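Long-range contacts in methionine-R-sulfoxide reductase (Neisseria meningitidis, PDB 3MMH), which catalyses the reduction of free methionine-R-sulfoxide to methionine, probably with thioredoxin as the electron donor, on a GAF-domain scaffold: residues K11-R16 / D142-Y148; F54-D58 / R126-V130; D58-L64 / T76-F80; R114-V118 / L138-D142. One frame throughout, in Å; residues are numbered along the deposited sequence. Where two conformers were deposited one is given.

Interaction 1 (K11-R16 / D142-Y148); sequences KAALYR and DETDALY
Two helical segments, 11-16 and 143-148, run side by side with their axes 10.0 Å apart and their N-to-C directions only 12° from parallel; Ala12 lies level with Thr144 (CA-CA 6.2 Å) and Tyr15 with Tyr148 (CA-CA 6.5 Å). Asp142, the N-cap (phi/psi -142/-162°, chi1 68°, p), accepts from Thr144 N at OD1 (2.9 Å), while Asp142 N donates to Asp145 OD2 (2.9 Å): a capping box. Lys11 reaches across in a t,t,m,t rotamer, bent at chi3, to set NZ 2.8 Å from Asp145 OD2 and, more weakly, 3.1 Å from Asp142 OD1, salt-bridging both acids. Tyr15 (chi1 -82°, m) hydrogen-bonds through OH to Asp145 OD1 at 2.7 Å, and its ring receives Tyr148 CB over one face, a CH-pi contact 3.6 Å from the centroid. The Tyr148 ring (chi1 -72°, m) is tilted 25° to that of Tyr15 and slid aside, with little overlap. Thr144 CG2 meets Ala12 CB at 3.7 Å; at the periphery Arg16 NH1 makes a weak hydrogen bond to Tyr148 OH (3.5 Å). Because Asp145, largely buried, is held by Lys11, Tyr15 and Asp142 N together, one carboxylate both closes the cap and joins the N-terminal helix to the C-terminal one.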
loop_
_atom_site.group_PDB
_atom_site.type_symbol
_atom_site.label_atom_id
_atom_site.label_comp_id
_atom_site.label_asym_id
_atom_site.label_seq_id
_atom_site.Cartn_x
_atom_site.Cartn_y
_atom_site.Cartn_z
ATOM N N LYS A 11 -11.892 13.166 16.626
ATOM C CA LYS A 11 -11.607 13.096 15.213
ATOM C C LYS A 11 -11.005 14.356 14.647
ATOM O O LYS A 11 -9.982 14.360 13.961
ATOM C CB LYS A 11 -12.890 12.670 14.458
ATOM C CG LYS A 11 -12.688 12.497 12.951
ATOM C CD LYS A 11 -14.018 12.628 12.148
ATOM C CE LYS A 11 -15.059 11.623 12.487
ATOM N NZ LYS A 11 -16.197 11.801 11.579
ATOM N N ALA A 12 -11.695 15.500 14.827
ATOM C CA ALA A 12 -11.234 16.773 14.265
ATOM C C ALA A 12 -9.851 17.134 14.833
ATOM O O ALA A 12 -8.959 17.548 14.063
ATOM C CB ALA A 12 -12.272 17.871 14.509
ATOM N N ALA A 13 -9.663 16.986 16.133
ATOM C CA ALA A 13 -8.388 17.294 16.728
ATOM C C ALA A 13 -7.301 16.402 16.130
ATOM O O ALA A 13 -6.165 16.831 15.961
ATOM C CB ALA A 13 -8.467 17.165 18.263
ATOM N N LEU A 14 -7.619 15.116 15.867
ATOM C CA LEU A 14 -6.620 14.219 15.316
ATOM C C LEU A 14 -6.220 14.629 13.903
ATOM O O LEU A 14 -5.050 14.602 13.557
ATOM C CB LEU A 14 -7.097 12.760 15.397
ATOM C CG LEU A 14 -6.052 11.710 14.985
ATOM C CD1 LEU A 14 -4.836 11.737 15.827
ATOM C CD2 LEU A 14 -6.698 10.318 14.997
ATOM N N TYR A 15 -7.174 15.035 13.072
ATOM C CA TYR A 15 -6.798 15.564 11.764
ATOM C C TYR A 15 -5.868 16.723 11.923
ATOM O O TYR A 15 -4.905 16.875 11.174
ATOM C CB TYR A 15 -8.037 16.001 10.966
ATOM C CG TYR A 15 -8.762 14.891 10.236
ATOM C CD1 TYR A 15 -8.147 14.304 9.133
ATOM C CD2 TYR A 15 -10.032 14.503 10.556
ATOM C CE1 TYR A 15 -8.821 13.357 8.382
ATOM C CE2 TYR A 15 -10.721 13.550 9.808
ATOM C CZ TYR A 15 -10.096 12.972 8.721
ATOM O OH TYR A 15 -10.745 12.065 7.926
ATOM N N ARG A 16 -6.150 17.682 12.813
ATOM C CA ARG A 16 -5.282 18.832 12.972
ATOM C C ARG A 16 -3.875 18.443 13.398
ATOM O O ARG A 16 -2.904 19.096 13.040
ATOM C CB ARG A 16 -5.898 19.823 13.972
ATOM C CG ARG A 16 -7.163 20.456 13.471
ATOM C CD ARG A 16 -7.695 21.604 14.279
ATOM N NE ARG A 16 -8.178 21.210 15.579
ATOM C CZ ARG A 16 -9.446 20.942 15.897
ATOM N NH1 ARG A 16 -10.371 20.937 14.957
ATOM N NH2 ARG A 16 -9.774 20.625 17.167
ATOM N N ASP A 142 -18.012 12.124 7.936
ATOM C CA ASP A 142 -18.887 13.249 7.955
ATOM C C ASP A 142 -18.162 14.506 7.443
ATOM O O ASP A 142 -17.144 14.416 6.745
ATOM C CB ASP A 142 -19.482 13.411 9.369
ATOM C CG ASP A 142 -18.493 13.819 10.397
ATOM O OD1 ASP A 142 -17.363 14.185 10.065
ATOM O OD2 ASP A 142 -18.825 13.787 11.599
ATOM N N GLU A 143 -18.726 15.680 7.756
ATOM C CA GLU A 143 -18.178 16.911 7.239
ATOM C C GLU A 143 -16.725 17.178 7.697
ATOM O O GLU A 143 -15.969 17.840 7.003
ATOM C CB GLU A 143 -19.094 18.121 7.537
ATOM C CG GLU A 143 -19.110 18.594 8.949
ATOM C CD GLU A 143 -20.050 17.824 9.854
ATOM O OE1 GLU A 143 -20.632 16.813 9.414
ATOM O OE2 GLU A 143 -20.144 18.257 11.073
ATOM N N THR A 144 -16.378 16.683 8.862
ATOM C CA THR A 144 -14.997 16.829 9.342
ATOM C C THR A 144 -14.049 16.085 8.418
ATOM O O THR A 144 -13.008 16.589 8.012
ATOM C CB THR A 144 -14.865 16.333 10.788
ATOM O OG1 THR A 144 -15.703 17.149 11.627
ATOM C CG2 THR A 144 -13.490 16.367 11.321
ATOM N N ASP A 145 -14.423 14.844 8.078
ATOM C CA ASP A 145 -13.580 14.076 7.144
ATOM C C ASP A 145 -13.516 14.752 5.757
ATOM O O ASP A 145 -12.506 14.839 5.139
ATOM C CB ASP A 145 -14.128 12.639 6.990
ATOM C CG ASP A 145 -14.199 11.989 8.319
ATOM O OD1 ASP A 145 -13.158 11.473 8.850
ATOM O OD2 ASP A 145 -15.322 11.935 8.907
ATOM N N ALA A 146 -14.679 15.247 5.282
ATOM C CA ALA A 146 -14.677 15.895 3.972
ATOM C C ALA A 146 -13.737 17.078 4.005
ATOM O O ALA A 146 -12.969 17.312 3.071
ATOM C CB ALA A 146 -16.105 16.283 3.588
ATOM N N LEU A 147 -13.798 17.925 5.029
ATOM C CA LEU A 147 -12.955 19.106 5.105
ATOM C C LEU A 147 -11.462 18.723 5.116
ATOM O O LEU A 147 -10.670 19.209 4.311
ATOM C CB LEU A 147 -13.299 19.946 6.335
ATOM C CG LEU A 147 -12.505 21.259 6.459
ATOM C CD1 LEU A 147 -13.151 22.293 5.516
ATOM C CD2 LEU A 147 -12.539 21.782 7.917
ATOM N N TYR A 148 -11.078 17.887 6.053
ATOM C CA TYR A 148 -9.673 17.585 6.244
ATOM C C TYR A 148 -9.085 16.654 5.234
ATOM O O TYR A 148 -7.953 16.881 4.787
ATOM C CB TYR A 148 -9.433 17.101 7.682
ATOM C CG TYR A 148 -9.546 18.227 8.675
ATOM C CD1 TYR A 148 -8.707 19.343 8.640
ATOM C CD2 TYR A 148 -10.419 18.142 9.762
ATOM C CE1 TYR A 148 -8.847 20.357 9.588
ATOM C CE2 TYR A 148 -10.494 19.157 10.708
ATOM C CZ TYR A 148 -9.736 20.276 10.588
ATOM O OH TYR A 148 -9.845 21.290 11.546
#

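Interaction 2 (F54-D58 / R126-V130); sequences FYLVD and RCIGV. With SME (methionine sulfoxide), chain C.
Val130 (chi1 -56°, m) lays CG2 against Tyr55 CB, 4.1 Å away, and loses more surface to this contact than any other residue. The two form an antiparallel hydrogen-bonded pair: Tyr55 N donates to Val130 O (3.1 Å) and Val130 N to Tyr55 O (2.8 Å), with CA atoms 5.4 Å apart. Next comes the non-hydrogen-bonded pair of Leu56 and Gly129, pressed to a CA-CA distance of 3.9 Å. Gly129 is nearly fully extended (phi/psi 164/-173°), and a CB there would clash with Tyr55 O and Leu56 CD2. Ile128 breaks the extended course (-105/-11°), yet its O accepts from Val57 N at 2.9 Å; a water bonds both Ile128 O (2.7 Å) and Val57 O (3.0 Å). Val57 (chi1 170°, t) puts CG2 3.5 Å from Cys127 O. Tyr55 (chi1 -71°, m) directs its ring to methionine sulfoxide, OH 3.6 Å from SME CG, while that hydroxyl bonds Cys75 O. These are central strands of the antiparallel GAF sheet, which contributes Tyr55 to the methionine sulfoxide pocket.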
loop_
_atom_site.group_PDB
_atom_site.type_symbol
_atom_site.label_atom_id
_atom_site.label_comp_id
_atom_site.label_asym_id
_atom_site.label_seq_id
_atom_site.Cartn_x
_atom_site.Cartn_y
_atom_site.Cartn_z
ATOM N N PHE A 54 -5.812 4.623 -2.317
ATOM C CA PHE A 54 -5.903 5.419 -3.537
ATOM C C PHE A 54 -6.221 4.572 -4.733
ATOM O O PHE A 54 -5.729 3.431 -4.844
ATOM C CB PHE A 54 -4.609 6.182 -3.767
ATOM C CG PHE A 54 -4.268 7.142 -2.643
ATOM C CD1 PHE A 54 -4.788 8.409 -2.630
ATOM C CD2 PHE A 54 -3.540 6.712 -1.536
ATOM C CE1 PHE A 54 -4.489 9.247 -1.555
ATOM C CE2 PHE A 54 -3.230 7.553 -0.478
ATOM C CZ PHE A 54 -3.772 8.821 -0.505
ATOM N N TYR A 55 -6.908 5.191 -5.678
ATOM C CA TYR A 55 -6.972 4.738 -7.063
ATOM C C TYR A 55 -6.507 5.861 -7.948
ATOM O O TYR A 55 -6.758 7.041 -7.633
ATOM C CB TYR A 55 -8.406 4.352 -7.480
ATOM C CG TYR A 55 -8.964 3.106 -6.898
ATOM C CD1 TYR A 55 -9.071 1.948 -7.690
ATOM C CD2 TYR A 55 -9.448 3.023 -5.569
ATOM C CE1 TYR A 55 -9.551 0.792 -7.177
ATOM C CE2 TYR A 55 -9.944 1.850 -5.043
ATOM C CZ TYR A 55 -9.983 0.696 -5.845
ATOM O OH TYR A 55 -10.449 -0.480 -5.323
ATOM N N LEU A 56 -5.882 5.546 -9.049
ATOM C CA LEU A 56 -5.300 6.536 -9.975
ATOM C C LEU A 56 -5.921 6.378 -11.358
ATOM O O LEU A 56 -6.176 5.250 -11.804
ATOM C CB LEU A 56 -3.766 6.438 -10.045
ATOM C CG LEU A 56 -3.065 6.748 -8.722
ATOM C CD1 LEU A 56 -1.564 6.430 -8.847
ATOM C CD2 LEU A 56 -3.354 8.157 -8.190
ATOM N N VAL A 57 -6.175 7.482 -12.028
ATOM C CA VAL A 57 -6.779 7.439 -13.347
ATOM C C VAL A 57 -5.800 6.856 -14.386
ATOM O O VAL A 57 -4.667 7.337 -14.488
ATOM C CB VAL A 57 -7.261 8.852 -13.772
ATOM C CG1 VAL A 57 -7.657 8.856 -15.245
ATOM C CG2 VAL A 57 -8.382 9.326 -12.869
ATOM N N ASP A 58 -6.287 5.910 -15.165
ATOM C CA ASP A 58 -5.648 5.350 -16.334
ATOM C C ASP A 58 -6.325 5.905 -17.539
ATOM O O ASP A 58 -7.437 5.490 -17.875
ATOM C CB ASP A 58 -5.735 3.833 -16.362
ATOM C CG ASP A 58 -5.005 3.230 -17.515
ATOM O OD1 ASP A 58 -4.176 3.848 -18.160
ATOM O OD2 ASP A 58 -5.337 2.084 -17.814
ATOM N N ARG A 126 -7.825 18.361 -14.313
ATOM C CA ARG A 126 -8.440 17.059 -14.541
ATOM C C ARG A 126 -8.211 16.149 -13.340
ATOM O O ARG A 126 -7.245 16.320 -12.596
ATOM C CB ARG A 126 -7.854 16.412 -15.798
ATOM C CG ARG A 126 -7.937 17.286 -17.039
ATOM C CD ARG A 126 -7.271 16.621 -18.232
ATOM N NE ARG A 126 -8.006 15.440 -18.677
ATOM C CZ ARG A 126 -7.527 14.545 -19.538
ATOM N NH1 ARG A 126 -6.312 14.704 -20.045
ATOM N NH2 ARG A 126 -8.259 13.495 -19.892
ATOM N N CYS A 127 -9.102 15.182 -13.155
ATOM C CA CYS A 127 -8.941 14.184 -12.104
ATOM C C CYS A 127 -7.758 13.269 -12.410
ATOM O O CYS A 127 -7.660 12.714 -13.504
ATOM C CB CYS A 127 -10.217 13.353 -11.959
ATOM S SG CYS A 127 -10.225 12.239 -10.536
ATOM N N ILE A 128 -6.864 13.118 -11.438
ATOM C CA ILE A 128 -5.754 12.178 -11.549
ATOM C C ILE A 128 -5.985 10.937 -10.688
ATOM O O ILE A 128 -5.251 9.955 -10.832
ATOM C CB ILE A 128 -4.405 12.819 -11.179
ATOM C CG1 ILE A 128 -4.337 13.320 -9.754
ATOM C CG2 ILE A 128 -4.058 13.953 -12.270
ATOM C CD1 ILE A 128 -2.906 13.748 -9.265
ATOM N N GLY A 129 -6.974 10.933 -9.817
ATOM C CA GLY A 129 -7.202 9.807 -8.905
ATOM C C GLY A 129 -8.125 10.198 -7.785
ATOM O O GLY A 129 -8.639 11.320 -7.756
ATOM N N VAL A 130 -8.288 9.296 -6.833
ATOM C CA VAL A 130 -9.117 9.519 -5.673
ATOM C C VAL A 130 -8.457 8.915 -4.442
ATOM O O VAL A 130 -7.744 7.902 -4.532
ATOM C CB VAL A 130 -10.547 8.997 -5.817
ATOM C CG1 VAL A 130 -11.290 9.579 -7.054
ATOM C CG2 VAL A 130 -10.585 7.443 -5.866
HETATM N N SME C . -16.623 1.254 -2.642
HETATM C CA SME C . -15.879 1.800 -3.802
HETATM C CB SME C . -14.916 0.774 -4.436
HETATM C CG SME C . -13.523 0.683 -3.790
HETATM S S SME C . -13.515 -0.266 -2.324
HETATM O OE SME C . -14.571 -0.116 -1.340
HETATM C CE SME C . -11.851 -0.070 -1.843
HETATM C C SME C . -16.833 2.380 -4.808
HETATM O O SME C . -16.348 2.962 -5.789
HETATM O OXT SME C . -18.103 2.288 -4.601
HETATM O O HOH W 1 -3.371 9.355 -12.707
#

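Interaction 3 (D58-L64 / T76-F80); sequences DTRSDEL and TRIPF. With SME (methionine sulfoxide), chain C.
A beta hairpin of strands 63-70 and 77-79 makes this contact at one edge of the GAF sheet, where Ile78 lines the substrate pocket. Leu64 and Ile78 are its antiparallel hydrogen-bonded pair, with Leu64 N to Ile78 O at 2.8 Å and Ile78 N to Leu64 O at 2.9 Å; Glu63 and Pro79 follow as a non-hydrogen-bonded pair, CA atoms 4.4 Å apart. Beyond them Phe80 N donates to Asp62 O (3.1 Å). Asp62 is left-handed (phi/psi 51/47°) and forms with Glu63 a G1 bulge facing Asp58, whose OD1 accepts from Arg60 N (3.2 Å) in an Asx turn. Arg77, extended through chi3 (m,t,t), sets NH1 3.0 Å from Glu63 OE1, a salt bridge, with a weaker one to Asp58 OD2 at 3.5 Å; its NE pairs with Glu29 of the second subunit. Ile78 (m,t) brings CD1 3.7 Å from SME CB. Leu64 and Ile78 together pack on Tyr55 of strand 51-58 and Cys85 of helix 83-91, while Phe80 meets Trp89 of that helix edge-to-face.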
loop_
_atom_site.group_PDB
_atom_site.type_symbol
_atom_site.label_atom_id
_atom_site.label_comp_id
_atom_site.label_asym_id
_atom_site.label_seq_id
_atom_site.Cartn_x
_atom_site.Cartn_y
_atom_site.Cartn_z
ATOM N N ASP A 58 -6.287 5.910 -15.165
ATOM C CA ASP A 58 -5.648 5.350 -16.334
ATOM C C ASP A 58 -6.325 5.905 -17.539
ATOM O O ASP A 58 -7.437 5.490 -17.875
ATOM C CB ASP A 58 -5.735 3.833 -16.362
ATOM C CG ASP A 58 -5.005 3.230 -17.515
ATOM O OD1 ASP A 58 -4.176 3.848 -18.160
ATOM O OD2 ASP A 58 -5.337 2.084 -17.814
ATOM N N THR A 59 -5.697 6.867 -18.200
ATOM C CA THR A 59 -6.282 7.446 -19.399
ATOM C C THR A 59 -6.362 6.466 -20.580
ATOM O O THR A 59 -7.265 6.610 -21.441
ATOM C CB THR A 59 -5.503 8.702 -19.772
ATOM O OG1 THR A 59 -4.112 8.372 -19.895
ATOM C CG2 THR A 59 -5.612 9.816 -18.710
ATOM N N ARG A 60 -5.629 5.373 -20.594
ATOM C CA ARG A 60 -5.772 4.501 -21.750
ATOM C C ARG A 60 -7.189 3.827 -21.707
ATOM O O ARG A 60 -7.804 3.590 -22.739
ATOM C CB ARG A 60 -4.707 3.463 -21.717
ATOM C CG ARG A 60 -3.335 3.969 -22.015
ATOM C CD ARG A 60 -2.261 2.862 -21.880
ATOM N NE ARG A 60 -2.227 1.911 -23.007
ATOM C CZ ARG A 60 -1.449 0.823 -23.042
ATOM N NH1 ARG A 60 -0.646 0.557 -22.026
ATOM N NH2 ARG A 60 -1.472 -0.006 -24.068
ATOM N N SER A 61 -7.687 3.469 -20.509
ATOM C CA SER A 61 -8.854 2.629 -20.319
ATOM C C SER A 61 -10.037 3.374 -19.701
ATOM O O SER A 61 -11.116 2.810 -19.563
ATOM C CB SER A 61 -8.430 1.430 -19.437
ATOM O OG SER A 61 -8.211 1.834 -18.147
ATOM N N ASP A 62 -9.882 4.662 -19.335
ATOM C CA ASP A 62 -10.917 5.428 -18.617
ATOM C C ASP A 62 -11.410 4.666 -17.388
ATOM O O ASP A 62 -12.636 4.576 -17.079
ATOM C CB ASP A 62 -12.071 5.812 -19.482
ATOM C CG ASP A 62 -11.627 6.697 -20.595
ATOM O OD1 ASP A 62 -10.819 7.619 -20.313
ATOM O OD2 ASP A 62 -12.053 6.450 -21.729
ATOM N N GLU A 63 -10.419 4.168 -16.646
ATOM C CA GLU A 63 -10.699 3.501 -15.388
ATOM C C GLU A 63 -9.796 4.051 -14.297
ATOM O O GLU A 63 -8.660 4.479 -14.561
ATOM C CB GLU A 63 -10.402 1.979 -15.514
ATOM C CG GLU A 63 -11.307 1.242 -16.452
ATOM C CD GLU A 63 -10.934 -0.137 -16.795
ATOM O OE1 GLU A 63 -9.792 -0.515 -16.785
ATOM O OE2 GLU A 63 -11.845 -0.844 -17.265
ATOM N N LEU A 64 -10.279 3.962 -13.063
ATOM C CA LEU A 64 -9.469 4.114 -11.867
ATOM C C LEU A 64 -8.769 2.773 -11.618
ATOM O O LEU A 64 -9.428 1.727 -11.649
ATOM C CB LEU A 64 -10.337 4.478 -10.712
ATOM C CG LEU A 64 -10.874 5.928 -10.684
ATOM C CD1 LEU A 64 -12.001 6.112 -9.714
ATOM C CD2 LEU A 64 -9.711 6.926 -10.389
ATOM N N THR A 76 -9.348 -4.061 -8.561
ATOM C CA THR A 76 -8.259 -3.336 -9.177
ATOM C C THR A 76 -8.657 -2.220 -10.104
ATOM O O THR A 76 -7.856 -1.349 -10.320
ATOM C CB THR A 76 -7.191 -4.219 -9.806
ATOM O OG1 THR A 76 -7.786 -4.870 -10.928
ATOM C CG2 THR A 76 -6.619 -5.243 -8.791
ATOM N N ARG A 77 -9.871 -2.272 -10.604
ATOM C CA ARG A 77 -10.365 -1.380 -11.625
ATOM C C ARG A 77 -11.764 -0.912 -11.382
ATOM O O ARG A 77 -12.595 -1.683 -11.140
ATOM C CB ARG A 77 -10.241 -1.998 -13.030
ATOM C CG ARG A 77 -8.787 -2.034 -13.474
ATOM C CD ARG A 77 -8.474 -2.626 -14.781
ATOM N NE ARG A 77 -7.017 -2.528 -14.961
ATOM C CZ ARG A 77 -6.311 -1.609 -15.612
ATOM N NH1 ARG A 77 -6.892 -0.607 -16.234
ATOM N NH2 ARG A 77 -4.994 -1.734 -15.660
ATOM N N ILE A 78 -11.993 0.388 -11.461
ATOM C CA ILE A 78 -13.331 0.992 -11.319
ATOM C C ILE A 78 -13.560 1.881 -12.572
ATOM O O ILE A 78 -12.857 2.855 -12.773
ATOM C CB ILE A 78 -13.462 1.797 -10.002
ATOM C CG1 ILE A 78 -13.223 0.881 -8.781
ATOM C CG2 ILE A 78 -14.873 2.395 -9.901
ATOM C CD1 ILE A 78 -13.123 1.627 -7.511
ATOM N N PRO A 79 -14.562 1.557 -13.379
ATOM C CA PRO A 79 -14.847 2.388 -14.528
ATOM C C PRO A 79 -15.239 3.818 -14.150
ATOM O O PRO A 79 -15.961 4.024 -13.161
ATOM C CB PRO A 79 -15.986 1.665 -15.243
ATOM C CG PRO A 79 -15.930 0.296 -14.737
ATOM C CD PRO A 79 -15.435 0.368 -13.342
ATOM N N PHE A 80 -14.929 4.759 -15.063
ATOM C CA PHE A 80 -15.474 6.115 -14.933
ATOM C C PHE A 80 -16.980 6.057 -14.651
ATOM O O PHE A 80 -17.705 5.366 -15.348
ATOM C CB PHE A 80 -15.262 6.881 -16.256
ATOM C CG PHE A 80 -15.821 8.250 -16.251
ATOM C CD1 PHE A 80 -15.154 9.268 -15.639
ATOM C CD2 PHE A 80 -17.079 8.508 -16.790
ATOM C CE1 PHE A 80 -15.667 10.519 -15.596
ATOM C CE2 PHE A 80 -17.640 9.750 -16.715
ATOM C CZ PHE A 80 -16.959 10.798 -16.124
HETATM N N SME C . -16.623 1.254 -2.642
HETATM C CA SME C . -15.879 1.800 -3.802
HETATM C CB SME C . -14.916 0.774 -4.436
HETATM C CG SME C . -13.523 0.683 -3.790
HETATM S S SME C . -13.515 -0.266 -2.324
HETATM O OE SME C . -14.571 -0.116 -1.340
HETATM C CE SME C . -11.851 -0.070 -1.843
HETATM C C SME C . -16.833 2.380 -4.808
HETATM O O SME C . -16.348 2.962 -5.789
HETATM O OXT SME C . -18.103 2.288 -4.601
#

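Interaction 4 (R114-V118 / L138-D142); sequences RSEIV and LAQFD. With SME (methionine sulfoxide), chain C.
Phe141, with the most surface covered here, turns its ring (chi1 -51°, m; chi2 -79°) onto the start of strand 115-123. Ile117 (t,t) places CG2 over the ring face, 3.9 Å from the centroid in a CH-pi contact and 3.5 Å from Phe141 CD1, while Ser115 O lies near the ring plane, 3.7 Å from Phe141 CE2. The segments are laid almost parallel, their end-to-end directions 11° apart, with Ser115 level with Leu138 (CA-CA 5.3 Å) and Ile117 with Phe141 (6.3 Å). Ser115 (chi1 64°, p) ties down the loop backbone at Gln140: its OG accepts from Gln140 N at 3.2 Å and is also bonded to His137 O. The loop bends there, Ala139 being left-handed (phi/psi 51/43°). Arg114 and Ser115 make a classic bulge opposite Ser135, at the end of the GAF sheet where strand 126-135 leads by this loop to helix 143-165. Leu138 (chi1 -75°, m; chi2 163°, t) has its CB directed away, but CD1 folds back over a face of the Arg114 guanidinium, 3.5 Å from Arg114 NH2. Glu116 (t,t) points away from the loop into the ligand pocket, where its OE1 accepts from SME N at 2.9 Å and its OE2 more weakly at 3.0 Å. On the loop side, Phe141 and Gln140 each belong to a magnesium site, the latter together with Asp145.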
loop_
_atom_site.group_PDB
_atom_site.type_symbol
_atom_site.label_atom_id
_atom_site.label_comp_id
_atom_site.label_asym_id
_atom_site.label_seq_id
_atom_site.Cartn_x
_atom_site.Cartn_y
_atom_site.Cartn_z
ATOM N N ARG A 114 -19.577 -0.519 5.403
ATOM C CA ARG A 114 -20.861 0.130 5.623
ATOM C C ARG A 114 -20.930 1.623 5.340
ATOM O O ARG A 114 -22.031 2.146 5.083
ATOM C CB ARG A 114 -21.404 -0.178 7.022
ATOM C CG ARG A 114 -21.572 -1.720 7.279
ATOM C CD ARG A 114 -22.397 -2.075 8.473
ATOM N NE ARG A 114 -23.799 -1.731 8.176
ATOM C CZ ARG A 114 -24.765 -1.788 9.099
ATOM N NH1 ARG A 114 -24.466 -2.096 10.347
ATOM N NH2 ARG A 114 -25.979 -1.468 8.744
ATOM N N SER A 115 -19.819 2.323 5.373
ATOM C CA SER A 115 -19.814 3.735 5.055
ATOM C C SER A 115 -18.510 4.082 4.363
ATOM O O SER A 115 -17.561 3.289 4.436
ATOM C CB SER A 115 -20.047 4.604 6.293
ATOM O OG SER A 115 -19.019 4.501 7.259
ATOM N N GLU A 116 -18.439 5.178 3.642
ATOM C CA GLU A 116 -17.320 5.495 2.772
ATOM C C GLU A 116 -17.220 6.994 2.532
ATOM O O GLU A 116 -18.236 7.730 2.572
ATOM C CB GLU A 116 -17.555 4.777 1.437
ATOM C CG GLU A 116 -16.518 4.915 0.360
ATOM C CD GLU A 116 -16.667 4.013 -0.796
ATOM O OE1 GLU A 116 -17.672 3.355 -0.977
ATOM O OE2 GLU A 116 -15.750 3.971 -1.687
ATOM N N ILE A 117 -16.038 7.436 2.188
ATOM C CA ILE A 117 -15.814 8.799 1.647
ATOM C C ILE A 117 -14.791 8.697 0.508
ATOM O O ILE A 117 -13.836 7.928 0.627
ATOM C CB ILE A 117 -15.303 9.770 2.705
ATOM C CG1 ILE A 117 -15.219 11.189 2.158
ATOM C CG2 ILE A 117 -14.025 9.314 3.360
ATOM C CD1 ILE A 117 -14.995 12.280 3.246
ATOM N N VAL A 118 -15.035 9.419 -0.559
ATOM C CA VAL A 118 -14.122 9.536 -1.673
ATOM C C VAL A 118 -13.799 10.989 -1.930
ATOM O O VAL A 118 -14.727 11.776 -2.123
ATOM C CB VAL A 118 -14.659 8.860 -2.935
ATOM C CG1 VAL A 118 -13.645 9.009 -4.086
ATOM C CG2 VAL A 118 -14.996 7.384 -2.653
ATOM N N LEU A 138 -21.550 2.331 10.370
ATOM C CA LEU A 138 -22.373 3.308 9.658
ATOM C C LEU A 138 -21.892 4.718 9.999
ATOM O O LEU A 138 -21.509 4.985 11.097
ATOM C CB LEU A 138 -23.827 3.167 10.066
ATOM C CG LEU A 138 -24.557 1.992 9.498
ATOM C CD1 LEU A 138 -25.838 1.715 10.266
ATOM C CD2 LEU A 138 -24.839 2.132 8.030
ATOM N N ALA A 139 -22.000 5.640 9.028
ATOM C CA ALA A 139 -21.776 7.078 9.255
ATOM C C ALA A 139 -20.465 7.328 9.949
ATOM O O ALA A 139 -20.370 8.284 10.743
ATOM C CB ALA A 139 -22.964 7.699 10.167
ATOM N N GLN A 140 -19.392 6.648 9.540
ATOM C CA GLN A 140 -18.095 6.940 10.118
ATOM C C GLN A 140 -17.526 8.246 9.565
ATOM O O GLN A 140 -16.642 8.836 10.194
ATOM C CB GLN A 140 -17.144 5.768 9.870
ATOM C CG GLN A 140 -15.906 5.893 10.750
ATOM C CD GLN A 140 -16.210 5.807 12.240
ATOM O OE1 GLN A 140 -17.086 5.025 12.619
ATOM N NE2 GLN A 140 -15.553 6.618 13.080
ATOM N N PHE A 141 -17.968 8.659 8.397
ATOM C CA PHE A 141 -17.409 9.796 7.705
ATOM C C PHE A 141 -18.441 10.918 7.593
ATOM O O PHE A 141 -19.607 10.676 7.272
ATOM C CB PHE A 141 -16.897 9.452 6.297
ATOM C CG PHE A 141 -15.975 8.263 6.322
ATOM C CD1 PHE A 141 -14.669 8.415 6.706
ATOM C CD2 PHE A 141 -16.427 6.988 6.005
ATOM C CE1 PHE A 141 -13.842 7.297 6.744
ATOM C CE2 PHE A 141 -15.593 5.905 6.068
ATOM C CZ PHE A 141 -14.282 6.053 6.425
ATOM N N ASP A 142 -18.012 12.124 7.936
ATOM C CA ASP A 142 -18.887 13.249 7.955
ATOM C C ASP A 142 -18.162 14.506 7.443
ATOM O O ASP A 142 -17.144 14.416 6.745
ATOM C CB ASP A 142 -19.482 13.411 9.369
ATOM C CG ASP A 142 -18.493 13.819 10.397
ATOM O OD1 ASP A 142 -17.363 14.185 10.065
ATOM O OD2 ASP A 142 -18.825 13.787 11.599
HETATM N N SME C . -16.623 1.254 -2.642
HETATM C CA SME C . -15.879 1.800 -3.802
HETATM C CB SME C . -14.916 0.774 -4.436
HETATM C CG SME C . -13.523 0.683 -3.790
HETATM S S SME C . -13.515 -0.266 -2.324
HETATM O OE SME C . -14.571 -0.116 -1.340
HETATM C CE SME C . -11.851 -0.070 -1.843
HETATM C C SME C . -16.833 2.380 -4.808
HETATM O O SME C . -16.348 2.962 -5.789
HETATM O OXT SME C . -18.103 2.288 -4.601
#

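From the N terminus, interaction 1 opens first and closes last, so its loop, from the first helix to the start of the C-terminal one, encloses the other three. Interaction 2 opens next; interaction 3, sharing Asp58 with it, is nested inside and continues the sheet to its edge hairpin. Interaction 4 comes after interaction 3 in series but crosses interaction 2, the order along the chain being 54-58, 114-118, 126-130, 138-142; the neighbouring strands 115-123 and 126-135 touch at Val118 CG1 and Val130 CB (3.5 Å). Interactions 4 and 1 share Asp142, joining sheet to helices. Interactions 2, 3 and 4 all reach methionine sulfoxide; interaction 1 lies across the chain's centre from interactions 2 and 3.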